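Local atomic coordinates of decapping nuclease RAI1 (Scheffersomyces stipitis, PDB entry 5BTO), a protein that removes the NAD cap from the 5' ends of RNAs, using a divalent metal ion, and binds and stimulates the exoribonuclease RAT1. Residues L94-Q99 with F394-R398. Coordinates in Å, arbitrary orientation, origin at the centre of the assembly. Residue numbers count along the deposited sequence, not the author numbering.
Sequences LTKYEQ and FKQWR
Both segments are alpha-helical and run nearly parallel. Their axes approach to 10.6 Å at a crossing angle of 21°. The CA atoms of Thr95 and Phe394 are the nearest pair, 6.3 Å apart. Glu98 and Trp397 both point their CA-to-CB bonds toward the other helix. Glu98 is m at chi1 and t at chi2, so its carboxylate extends across the interface. Its OE1 accepts two hydrogen bonds, from Trp397 NE1 at 2.8 Å and from Arg398 NE at 2.8 Å. Arg398 NH2 reaches Glu98 OE2 at 2.9 Å, completing a bidentate salt bridge. The contact joins helix 87-101 to helix 392-400, the last helix of this DXO-family enzyme of the PD-(D/E)XK clan, beside the ten-stranded mixed sheet. Arg398 NH1 also forms a salt bridge with Asp140, and Phe394 touches Tyr139 of strand 132-139. Trp397 has chi1 t and lays one indole face against helix 87-101. Gln99 CG sits 3.5 Å from the centroid of the Trp397 six-membered ring, and Thr95 CG2 4.0 Å from that of the Trp397 five-membered ring; both are CH-pi contacts. Thr95 OG1 hydrogen-bonds to Leu91 O and lies at the Phe394 ring edge, 3.3 Å from Phe394 CD1. Leu94 CD2 packs 3.9 Å from Phe394 CE1.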
# COMPACT_ATOMS: atom_id res chain seq x y z
N LEU A 94 -18.40 29.85 2.23
CA LEU A 94 -17.43 29.93 1.14
C LEU A 94 -17.93 30.84 0.02
O LEU A 94 -17.16 31.62 -0.56
CB LEU A 94 -17.14 28.53 0.58
CG LEU A 94 -16.20 28.47 -0.63
CD1 LEU A 94 -14.83 29.05 -0.33
CD2 LEU A 94 -16.09 27.02 -1.11
N THR A 95 -19.21 30.74 -0.28
CA THR A 95 -19.81 31.59 -1.31
C THR A 95 -19.63 33.06 -0.94
O THR A 95 -19.25 33.88 -1.77
CB THR A 95 -21.30 31.26 -1.50
OG1 THR A 95 -21.43 29.91 -1.97
CG2 THR A 95 -21.93 32.20 -2.52
N LYS A 96 -19.91 33.37 0.31
CA LYS A 96 -19.78 34.75 0.79
C LYS A 96 -18.34 35.23 0.66
O LYS A 96 -18.08 36.34 0.21
CB LYS A 96 -20.27 34.83 2.23
CG LYS A 96 -20.25 36.24 2.84
CD LYS A 96 -20.78 36.16 4.26
CE LYS A 96 -20.81 37.54 4.93
NZ LYS A 96 -21.66 38.50 4.17
N TYR A 97 -17.41 34.37 1.04
CA TYR A 97 -16.00 34.70 0.89
C TYR A 97 -15.60 34.96 -0.57
O TYR A 97 -14.91 35.94 -0.88
CB TYR A 97 -15.11 33.61 1.51
CG TYR A 97 -13.65 33.79 1.16
CD1 TYR A 97 -12.87 34.70 1.84
CD2 TYR A 97 -13.08 33.06 0.12
CE1 TYR A 97 -11.55 34.89 1.51
CE2 TYR A 97 -11.74 33.24 -0.22
CZ TYR A 97 -10.99 34.17 0.48
OH TYR A 97 -9.67 34.37 0.17
N GLU A 98 -16.03 34.09 -1.48
CA GLU A 98 -15.64 34.23 -2.87
C GLU A 98 -16.19 35.53 -3.46
O GLU A 98 -15.49 36.26 -4.16
CB GLU A 98 -16.06 33.00 -3.69
CG GLU A 98 -15.32 31.76 -3.18
CD GLU A 98 -15.68 30.48 -3.92
OE1 GLU A 98 -16.75 30.43 -4.57
OE2 GLU A 98 -14.88 29.52 -3.82
N GLN A 99 -17.44 35.83 -3.14
CA GLN A 99 -18.10 37.07 -3.59
C GLN A 99 -17.45 38.34 -3.04
O GLN A 99 -17.30 39.33 -3.75
CB GLN A 99 -19.56 37.04 -3.15
CG GLN A 99 -20.40 36.04 -3.91
CD GLN A 99 -21.75 35.82 -3.27
OE1 GLN A 99 -21.97 36.21 -2.12
NE2 GLN A 99 -22.66 35.19 -4.00
N PHE A 394 -24.90 27.49 -3.98
CA PHE A 394 -23.49 27.42 -4.30
C PHE A 394 -23.28 27.14 -5.79
O PHE A 394 -22.43 27.76 -6.43
CB PHE A 394 -22.82 26.35 -3.44
CG PHE A 394 -21.37 26.13 -3.74
CD1 PHE A 394 -20.42 27.08 -3.39
CD2 PHE A 394 -20.95 24.96 -4.35
CE1 PHE A 394 -19.08 26.87 -3.66
CE2 PHE A 394 -19.61 24.74 -4.63
CZ PHE A 394 -18.68 25.69 -4.28
N LYS A 395 -24.04 26.21 -6.35
CA LYS A 395 -23.89 25.87 -7.76
C LYS A 395 -24.23 27.06 -8.65
O LYS A 395 -23.52 27.35 -9.62
CB LYS A 395 -24.76 24.67 -8.14
CG LYS A 395 -24.29 23.38 -7.44
CD LYS A 395 -25.06 22.16 -7.92
CE LYS A 395 -26.50 22.17 -7.45
NZ LYS A 395 -27.28 21.06 -8.10
N GLN A 396 -25.30 27.77 -8.31
CA GLN A 396 -25.70 28.94 -9.09
C GLN A 396 -24.59 29.98 -9.07
O GLN A 396 -24.25 30.58 -10.09
CB GLN A 396 -27.01 29.52 -8.57
CG GLN A 396 -27.61 30.59 -9.45
CD GLN A 396 -28.93 31.09 -8.91
OE1 GLN A 396 -29.00 32.17 -8.33
NE2 GLN A 396 -29.98 30.31 -9.11
N TRP A 397 -24.01 30.19 -7.89
CA TRP A 397 -22.89 31.12 -7.77
C TRP A 397 -21.73 30.70 -8.66
O TRP A 397 -21.24 31.49 -9.45
CB TRP A 397 -22.44 31.27 -6.31
CG TRP A 397 -21.05 31.80 -6.15
CD1 TRP A 397 -19.98 31.15 -5.59
CD2 TRP A 397 -20.56 33.08 -6.57
NE1 TRP A 397 -18.87 31.94 -5.63
CE2 TRP A 397 -19.20 33.14 -6.23
CE3 TRP A 397 -21.15 34.18 -7.19
CZ2 TRP A 397 -18.41 34.25 -6.49
CZ3 TRP A 397 -20.37 35.29 -7.45
CH2 TRP A 397 -19.01 35.32 -7.10
N ARG A 398 -21.27 29.46 -8.53
CA ARG A 398 -20.11 29.03 -9.30
C ARG A 398 -20.37 29.07 -10.81
O ARG A 398 -19.48 29.40 -11.58
CB ARG A 398 -19.65 27.63 -8.85
CG ARG A 398 -19.01 27.64 -7.47
CD ARG A 398 -17.72 28.44 -7.48
NE ARG A 398 -16.93 28.19 -6.28
CZ ARG A 398 -16.17 27.11 -6.09
NH1 ARG A 398 -16.11 26.17 -7.03
NH2 ARG A 398 -15.50 26.96 -4.95